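PDB 3I16: aluminum resistance protein, which probably acts as a pyridoxal-phosphate-dependent carbon-sulfur lyase of the methionine gamma-lyase family, with a suggested part in aluminum resistance. Local coordinates for residues H61-R75 / G278-Y291. Residues are numbered along the deposited sequence; the frame is centred on the assembly and turned at random.
With EDO (1,2-ethanediol), chain M.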
ATOM      1  N   HIS B  61      -6.672 -11.789   9.554  1.00 17.84           N
ATOM      2  CA  HIS B  61      -6.878 -10.469  10.141  1.00 17.44           C
ATOM      3  C   HIS B  61      -6.023  -9.394   9.501  1.00 18.07           C
ATOM      4  O   HIS B  61      -6.197  -8.230   9.833  1.00 17.70           O
ATOM      5  CB  HIS B  61      -6.607 -10.482  11.642  1.00 15.85           C
ATOM      6  CG  HIS B  61      -7.606 -11.276  12.409  1.00 17.21           C
ATOM      7  ND1 HIS B  61      -7.418 -12.603  12.720  1.00 20.86           N
ATOM      8  CD2 HIS B  61      -8.829 -10.949  12.880  1.00 18.89           C
ATOM      9  CE1 HIS B  61      -8.464 -13.051  13.386  1.00 17.27           C
ATOM     10  NE2 HIS B  61      -9.340 -12.069  13.490  1.00 23.02           N
ATOM     11  N   PHE B  62      -5.106  -9.764   8.603  1.00 16.82           N
ATOM     12  CA  PHE B  62      -4.274  -8.773   7.938  1.00 19.91           C
ATOM     13  C   PHE B  62      -5.017  -8.344   6.689  1.00 21.66           C
ATOM     14  O   PHE B  62      -4.598  -8.553   5.555  1.00 23.73           O
ATOM     15  CB  PHE B  62      -2.844  -9.278   7.694  1.00 18.16           C
ATOM     16  CG  PHE B  62      -2.178  -9.808   8.945  1.00 19.12           C
ATOM     17  CD1 PHE B  62      -2.374  -9.190  10.177  1.00 17.29           C
ATOM     18  CD2 PHE B  62      -1.326 -10.903   8.888  1.00 16.92           C
ATOM     19  CE1 PHE B  62      -1.768  -9.694  11.332  1.00 17.13           C
ATOM     20  CE2 PHE B  62      -0.697 -11.387  10.049  1.00 17.23           C
ATOM     21  CZ  PHE B  62      -0.929 -10.779  11.258  1.00 15.35           C
ATOM     22  N   THR B  63      -6.130  -7.684   6.969  1.00 23.58           N
ATOM     23  CA  THR B  63      -7.080  -7.231   5.992  1.00 24.28           C
ATOM     24  C   THR B  63      -6.594  -6.055   5.176  1.00 23.94           C
ATOM     25  O   THR B  63      -5.725  -5.271   5.583  1.00 26.48           O
ATOM     26  CB  THR B  63      -8.371  -6.790   6.701  1.00 25.10           C
ATOM     27  OG1 THR B  63      -8.034  -5.869   7.744  1.00 28.70           O
ATOM     28  CG2 THR B  63      -9.106  -7.985   7.305  1.00 27.25           C
ATOM     29  N   ASN B  64      -7.189  -5.946   4.007  1.00 23.41           N
ATOM     30  CA  ASN B  64      -6.928  -4.873   3.087  1.00 24.98           C
ATOM     31  C   ASN B  64      -8.321  -4.334   2.715  1.00 22.08           C
ATOM     32  O   ASN B  64      -8.782  -4.493   1.602  1.00 21.63           O
ATOM     33  CB  ASN B  64      -6.176  -5.449   1.887  1.00 27.53           C
ATOM     34  CG  ASN B  64      -5.772  -4.404   0.893  1.00 34.05           C
ATOM     35  OD1 ASN B  64      -5.276  -3.331   1.277  1.00 35.03           O
ATOM     36  ND2 ASN B  64      -5.953  -4.714  -0.415  1.00 31.03           N
ATOM     37  N   SER B  65      -9.012  -3.760   3.690  1.00 20.21           N
ATOM     38  CA  SER B  65     -10.348  -3.239   3.471  1.00 18.88           C
ATOM     39  C   SER B  65     -10.322  -1.975   2.603  1.00 18.63           C
ATOM     40  O   SER B  65      -9.328  -1.255   2.552  1.00 17.11           O
ATOM     41  CB  SER B  65     -11.052  -2.951   4.799  1.00 19.09           C
ATOM     42  OG  SER B  65     -10.358  -1.980   5.555  1.00 19.10           O
ATOM     43  N   SER B  66     -11.435  -1.742   1.920  1.00 18.58           N
ATOM     44  CA  SER B  66     -11.626  -0.581   1.065  1.00 17.18           C
ATOM     45  C   SER B  66     -13.009  -0.021   1.335  1.00 16.93           C
ATOM     46  O   SER B  66     -13.802  -0.635   2.057  1.00 15.11           O
ATOM     47  CB  SER B  66     -11.542  -0.991  -0.395  1.00 17.99           C
ATOM     48  OG  SER B  66     -12.656  -1.799  -0.765  1.00 16.22           O
ATOM     49  N   GLY B  67     -13.300   1.136   0.732  1.00 14.50           N
ATOM     50  CA  GLY B  67     -14.567   1.804   0.895  1.00 11.67           C
ATOM     51  C   GLY B  67     -14.953   1.971   2.349  1.00 15.06           C
ATOM     52  O   GLY B  67     -14.108   2.321   3.204  1.00 12.13           O
ATOM     53  N   TYR B  68     -16.213   1.654   2.641  1.00 14.15           N
ATOM     54  CA  TYR B  68     -16.744   1.778   3.989  1.00 15.66           C
ATOM     55  C   TYR B  68     -16.027   0.946   5.026  1.00 14.98           C
ATOM     56  O   TYR B  68     -16.139   1.251   6.192  1.00 11.86           O
ATOM     57  CB  TYR B  68     -18.221   1.353   4.072  1.00 15.80           C
ATOM     58  CG  TYR B  68     -19.199   2.094   3.203  1.00 19.76           C
ATOM     59  CD1 TYR B  68     -19.126   3.475   3.041  1.00 19.32           C
ATOM     60  CD2 TYR B  68     -20.271   1.424   2.627  1.00 19.61           C
ATOM     61  CE1 TYR B  68     -20.059   4.156   2.274  1.00 21.38           C
ATOM     62  CE2 TYR B  68     -21.216   2.101   1.864  1.00 21.58           C
ATOM     63  CZ  TYR B  68     -21.099   3.459   1.690  1.00 20.50           C
ATOM     64  OH  TYR B  68     -22.019   4.129   0.930  1.00 17.72           O
ATOM     65  N   GLY B  69     -15.344  -0.128   4.630  1.00 16.11           N
ATOM     66  CA  GLY B  69     -14.691  -0.991   5.615  1.00 17.09           C
ATOM     67  C   GLY B  69     -15.675  -1.720   6.540  1.00 21.02           C
ATOM     68  O   GLY B  69     -15.300  -2.109   7.649  1.00 20.90           O
ATOM     69  N   TYR B  70     -16.934  -1.901   6.107  1.00 23.21           N
ATOM     70  CA  TYR B  70     -17.936  -2.633   6.899  0.50 24.14           C
ATOM     71  C   TYR B  70     -17.483  -4.065   7.105  1.00 23.94           C
ATOM     72  O   TYR B  70     -17.005  -4.709   6.158  1.00 25.31           O
ATOM     73  CB  TYR B  70     -19.302  -2.718   6.208  0.50 24.53           C
ATOM     74  CG  TYR B  70     -20.189  -1.499   6.274  0.50 24.65           C
ATOM     75  CD1 TYR B  70     -20.475  -0.880   7.483  0.50 23.73           C
ATOM     76  CD2 TYR B  70     -20.828  -1.033   5.134  0.50 21.70           C
ATOM     77  CE1 TYR B  70     -21.323   0.214   7.537  0.50 23.17           C
ATOM     78  CE2 TYR B  70     -21.675   0.045   5.186  0.50 22.48           C
ATOM     79  CZ  TYR B  70     -21.914   0.669   6.379  0.50 21.37           C
ATOM     80  OH  TYR B  70     -22.761   1.750   6.395  0.50 26.21           O
ATOM     81  N   GLY B  71     -17.629  -4.580   8.318  1.00 24.05           N
ATOM     82  CA  GLY B  71     -17.239  -5.961   8.594  1.00 23.42           C
ATOM     83  C   GLY B  71     -15.752  -6.258   8.492  1.00 24.67           C
ATOM     84  O   GLY B  71     -15.367  -7.388   8.175  1.00 26.05           O
ATOM     85  N   ASP B  72     -14.904  -5.265   8.766  1.00 23.30           N
ATOM     86  CA  ASP B  72     -13.453  -5.466   8.709  1.00 21.36           C
ATOM     87  C   ASP B  72     -13.004  -6.153  10.007  1.00 21.04           C
ATOM     88  O   ASP B  72     -12.965  -5.519  11.067  1.00 18.86           O
ATOM     89  CB  ASP B  72     -12.755  -4.123   8.515  1.00 21.19           C
ATOM     90  CG  ASP B  72     -11.230  -4.229   8.452  1.00 22.18           C
ATOM     91  OD1 ASP B  72     -10.631  -5.310   8.631  1.00 26.62           O
ATOM     92  OD2 ASP B  72     -10.621  -3.172   8.226  1.00 30.88           O
ATOM     93  N   ILE B  73     -12.654  -7.440   9.909  1.00 19.52           N
ATOM     94  CA  ILE B  73     -12.265  -8.201  11.093  1.00 19.77           C
ATOM     95  C   ILE B  73     -10.901  -7.777  11.615  1.00 18.81           C
ATOM     96  O   ILE B  73     -10.675  -7.805  12.828  1.00 17.49           O
ATOM     97  CB  ILE B  73     -12.337  -9.736  10.895  1.00 19.08           C
ATOM     98  CG1 ILE B  73     -11.236 -10.243   9.948  1.00 24.87           C
ATOM     99  CG2 ILE B  73     -13.767 -10.142  10.419  1.00 18.63           C
ATOM    100  CD1 ILE B  73     -11.189 -11.770   9.822  1.00 23.42           C
ATOM    101  N   GLY B  74     -10.006  -7.391  10.705  1.00 18.53           N
ATOM    102  CA  GLY B  74      -8.684  -6.927  11.083  1.00 17.42           C
ATOM    103  C   GLY B  74      -8.776  -5.738  12.026  1.00 17.61           C
ATOM    104  O   GLY B  74      -8.147  -5.708  13.068  1.00 16.29           O
ATOM    105  N   ARG B  75      -9.584  -4.755  11.653  1.00 18.23           N
ATOM    106  CA  ARG B  75      -9.784  -3.567  12.475  1.00 17.20           C
ATOM    107  C   ARG B  75     -10.513  -3.881  13.789  1.00 15.89           C
ATOM    108  O   ARG B  75     -10.124  -3.403  14.855  1.00 13.85           O
ATOM    109  CB  ARG B  75     -10.607  -2.554  11.684  1.00 16.82           C
ATOM    110  CG  ARG B  75     -10.944  -1.281  12.401  1.00 12.64           C
ATOM    111  CD  ARG B  75     -12.021  -0.591  11.620  1.00 11.42           C
ATOM    112  NE  ARG B  75     -13.236  -1.384  11.707  1.00 26.29           N
ATOM    113  CZ  ARG B  75     -14.254  -1.327  10.858  1.00 26.69           C
ATOM    114  NH1 ARG B  75     -14.243  -0.487   9.826  1.00 24.15           N
ATOM    115  NH2 ARG B  75     -15.294  -2.136  11.045  1.00 28.04           N
ATOM    116  N   GLY B 278     -17.591   4.080  15.021  1.00 17.85           N
ATOM    117  CA  GLY B 278     -16.524   3.209  14.499  1.00 18.40           C
ATOM    118  C   GLY B 278     -16.920   2.147  13.483  1.00 20.44           C
ATOM    119  O   GLY B 278     -16.071   1.389  13.039  1.00 19.82           O
ATOM    120  N   GLU B 279     -18.189   2.104  13.085  1.00 22.06           N
ATOM    121  CA  GLU B 279     -18.653   1.075  12.144  1.00 24.50           C
ATOM    122  C   GLU B 279     -18.153   1.221  10.720  1.00 23.02           C
ATOM    123  O   GLU B 279     -18.163   0.246   9.974  1.00 23.19           O
ATOM    124  CB  GLU B 279     -20.163   1.056  12.071  1.00 26.88           C
ATOM    125  CG  GLU B 279     -20.882   0.629  13.313  1.00 36.55           C
ATOM    126  CD  GLU B 279     -22.364   0.424  13.008  1.00 49.31           C
ATOM    127  OE1 GLU B 279     -23.190   1.210  13.530  1.00 56.42           O
ATOM    128  OE2 GLU B 279     -22.690  -0.475  12.188  1.00 55.37           O
ATOM    129  N   CYS B 280     -17.802   2.440  10.317  1.00 21.81           N
ATOM    130  CA  CYS B 280     -17.225   2.660   8.988  1.00 22.80           C
ATOM    131  C   CYS B 280     -15.817   3.143   9.163  1.00 20.47           C
ATOM    132  O   CYS B 280     -15.512   3.849  10.137  1.00 23.53           O
ATOM    133  CB  CYS B 280     -17.998   3.684   8.158  1.00 23.34           C
ATOM    134  SG  CYS B 280     -19.517   3.064   7.489  1.00 33.74           S
ATOM    135  N   GLY B 281     -14.966   2.806   8.209  1.00 17.90           N
ATOM    136  CA  GLY B 281     -13.558   3.197   8.279  1.00 19.31           C
ATOM    137  C   GLY B 281     -12.654   2.070   7.806  1.00 19.26           C
ATOM    138  O   GLY B 281     -12.303   1.186   8.584  1.00 20.11           O
ATOM    139  N   SER B 282     -12.307   2.088   6.527  1.00 17.63           N
ATOM    140  CA  SER B 282     -11.373   1.107   5.972  1.00 18.66           C
ATOM    141  C   SER B 282      -9.998   1.491   6.475  1.00 18.67           C
ATOM    142  O   SER B 282      -9.775   2.621   6.887  1.00 21.40           O
ATOM    143  CB  SER B 282     -11.440   1.062   4.458  1.00 18.06           C
ATOM    144  OG  SER B 282     -11.414   2.367   3.914  1.00 19.24           O
ATOM    145  N   THR B 283      -9.073   0.553   6.461  1.00 19.59           N
ATOM    146  CA  THR B 283      -7.788   0.772   7.122  1.00 20.94           C
ATOM    147  C   THR B 283      -6.559   0.874   6.217  1.00 20.93           C
ATOM    148  O   THR B 283      -5.444   0.637   6.675  1.00 20.22           O
ATOM    149  CB  THR B 283      -7.591  -0.294   8.190  1.00 21.44           C
ATOM    150  OG1 THR B 283      -7.768  -1.580   7.598  1.00 21.21           O
ATOM    151  CG2 THR B 283      -8.624  -0.121   9.267  1.00 25.61           C
ATOM    152  N   PHE B 284      -6.766   1.213   4.946  1.00 21.31           N
ATOM    153  CA  PHE B 284      -5.668   1.559   4.030  1.00 23.88           C
ATOM    154  C   PHE B 284      -4.502   0.569   3.893  1.00 24.98           C
ATOM    155  O   PHE B 284      -3.397   0.978   3.541  1.00 27.94           O
ATOM    156  CB  PHE B 284      -5.044   2.887   4.500  1.00 24.16           C
ATOM    157  CG  PHE B 284      -6.037   3.932   4.858  1.00 25.26           C
ATOM    158  CD1 PHE B 284      -6.747   4.592   3.867  1.00 30.97           C
ATOM    159  CD2 PHE B 284      -6.257   4.276   6.182  1.00 28.51           C
ATOM    160  CE1 PHE B 284      -7.685   5.559   4.199  1.00 30.70           C
ATOM    161  CE2 PHE B 284      -7.190   5.254   6.527  1.00 29.56           C
ATOM    162  CZ  PHE B 284      -7.901   5.902   5.525  1.00 32.89           C
ATOM    163  N   GLY B 285      -4.733  -0.703   4.185  1.00 23.61           N
ATOM    164  CA  GLY B 285      -3.689  -1.709   4.140  1.00 23.21           C
ATOM    165  C   GLY B 285      -2.616  -1.625   5.205  1.00 23.38           C
ATOM    166  O   GLY B 285      -1.583  -2.278   5.074  1.00 26.27           O
ATOM    167  N   VAL B 286      -2.841  -0.874   6.282  1.00 21.06           N
ATOM    168  CA  VAL B 286      -1.796  -0.725   7.305  1.00 19.57           C
ATOM    169  C   VAL B 286      -2.069  -1.463   8.623  1.00 17.06           C
ATOM    170  O   VAL B 286      -1.298  -1.346   9.574  1.00 15.78           O
ATOM    171  CB  VAL B 286      -1.513   0.767   7.585  1.00 21.26           C
ATOM    172  CG1 VAL B 286      -1.048   1.456   6.288  1.00 14.05           C
ATOM    173  CG2 VAL B 286      -2.729   1.444   8.210  1.00 22.26           C
ATOM    174  N   VAL B 287      -3.135  -2.256   8.662  1.00 15.73           N
ATOM    175  CA  VAL B 287      -3.512  -2.952   9.884  1.00 14.82           C
ATOM    176  C   VAL B 287      -2.443  -3.949  10.322  1.00 14.74           C
ATOM    177  O   VAL B 287      -2.137  -4.049  11.528  1.00 15.84           O
ATOM    178  CB  VAL B 287      -4.902  -3.626   9.772  1.00 17.00           C
ATOM    179  CG1 VAL B 287      -4.814  -4.906   8.981  1.00 16.88           C
ATOM    180  CG2 VAL B 287      -5.453  -3.900  11.155  1.00 19.76           C
ATOM    181  N   ARG B 288      -1.807  -4.643   9.383  1.00 13.32           N
ATOM    182  CA  ARG B 288      -0.772  -5.590   9.811  1.00 14.16           C
ATOM    183  C   ARG B 288       0.357  -4.889  10.593  1.00 12.59           C
ATOM    184  O   ARG B 288       0.844  -5.422  11.577  1.00 13.51           O
ATOM    185  CB  ARG B 288      -0.187  -6.392   8.660  1.00 13.05           C
ATOM    186  CG  ARG B 288       0.744  -7.490   9.137  1.00 14.95           C
ATOM    187  CD  ARG B 288       1.346  -8.307   8.012  1.00 19.27           C
ATOM    188  NE  ARG B 288       2.339  -7.533   7.276  1.00 23.66           N
ATOM    189  CZ  ARG B 288       2.297  -7.208   5.979  1.00 32.32           C
ATOM    190  NH1 ARG B 288       1.333  -7.643   5.163  1.00 27.67           N
ATOM    191  NH2 ARG B 288       3.287  -6.474   5.478  1.00 32.84           N
ATOM    192  N   SER B 289       0.766  -3.709  10.154  1.00 13.92           N
ATOM    193  CA  SER B 289       1.846  -2.981  10.822  1.00 15.03           C
ATOM    194  C   SER B 289       1.410  -2.502  12.203  1.00 15.68           C
ATOM    195  O   SER B 289       2.258  -2.299  13.103  1.00 14.96           O
ATOM    196  CB  SER B 289       2.324  -1.798   9.960  1.00 15.68           C
ATOM    197  OG  SER B 289       1.320  -0.800   9.890  1.00 24.51           O
HETATM  198  N   MSE B 290       0.104  -2.296  12.384  1.00 14.49           N
HETATM  199  CA  MSE B 290      -0.402  -1.885  13.702  0.50 14.95           C
HETATM  200  C   MSE B 290      -0.375  -3.044  14.681  1.00 14.21           C
HETATM  201  O   MSE B 290       0.003  -2.861  15.847  1.00 14.29           O
HETATM  202  CB  MSE B 290      -1.786  -1.278  13.617  0.50 14.23           C
HETATM  203  CG  MSE B 290      -1.743   0.156  13.171  0.50 15.48           C
HETATM  204 SE   MSE B 290      -3.515   0.855  13.080  0.38 16.62          SE
HETATM  205  CE  MSE B 290      -3.959   0.337  11.251  0.50 18.04           C
ATOM    206  N   TYR B 291      -0.752  -4.232  14.216  1.00 14.55           N
ATOM    207  CA  TYR B 291      -0.669  -5.441  15.047  1.00 15.64           C
ATOM    208  C   TYR B 291       0.808  -5.724  15.380  1.00 15.41           C
ATOM    209  O   TYR B 291       1.200  -5.930  16.556  1.00 15.45           O
ATOM    210  CB  TYR B 291      -1.202  -6.680  14.318  1.00 15.36           C
ATOM    211  CG  TYR B 291      -2.712  -6.888  14.287  1.00 14.55           C
ATOM    212  CD1 TYR B 291      -3.380  -7.381  15.402  1.00 13.93           C
ATOM    213  CD2 TYR B 291      -3.456  -6.677  13.127  1.00 15.23           C
ATOM    214  CE1 TYR B 291      -4.742  -7.613  15.384  1.00 12.86           C
ATOM    215  CE2 TYR B 291      -4.837  -6.893  13.104  1.00 18.67           C
ATOM    216  CZ  TYR B 291      -5.470  -7.369  14.246  1.00 17.30           C
ATOM    217  OH  TYR B 291      -6.834  -7.627  14.267  1.00 14.18           O
TER
HETATM  218  C1  EDO M 430       5.909  -4.714   8.183  1.00 48.05           C
HETATM  219  O1  EDO M 430       5.741  -5.483   6.973  1.00 43.04           O
HETATM  220  C2  EDO M 430       4.604  -4.548   8.952  1.00 46.62           C
HETATM  221  O2  EDO M 430       4.001  -5.822   9.200  1.00 44.22           O
HETATM  222  O   HOH W   1      -8.789   2.007   3.083  1.00 17.65           O
HETATM  223  O   HOH W   2     -14.220   4.180   5.344  1.00 23.95           O
HETATM  224  O   HOH W   3     -18.025  -2.366  10.388  1.00 21.58           O
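Ser65 and Thr283 meet at the tightly knit middle of this contact, where the backbone N of Thr283 donates to Ser65 OG over 3.0 Å. The same hydroxyl donates a hydrogen bond to Asp72 OD2, from above the carboxylate plane, while Thr63 OG1 donates to Asp72 OD1 on the syn side. Asp72, its CG swung anti to the backbone N (chi1 180°), also caps helix 73-86 through a weak bond from Arg75 N, so one buried carboxylate ties the helix start to the loop. Beside it the guanidinium of Arg75 lies between Asp72 CB on one face and Gly278 O on the other, and NH1 donates in its own plane to Gly281 O (2.8 Å). Gly281 N bonds to Tyr68 O at 2.8 Å, nearly straight at 170°. At the other end, Arg288 CG sits over the centre of the Phe62 ring, 3.8 Å from its centroid, and the edge of that ring points to the face of Tyr291.

The margins are looser. Exposed Tyr70, modelled in two conformers, sets its ring obliquely beside Cys280 SG, water 3 bridges Glu279 O and Arg75 NH2, and Arg288 NE and NH2 hold an ethanediol, probably from the crystallisation liquor. Gln385 of the second subunit binds Ser66 and Tyr70. Two helix-entry loops interlock at a subunit interface, bearing Tyr68, a pyridoxal-phosphate-binding residue, consistent with the shared active sites of fold-type I enzymes.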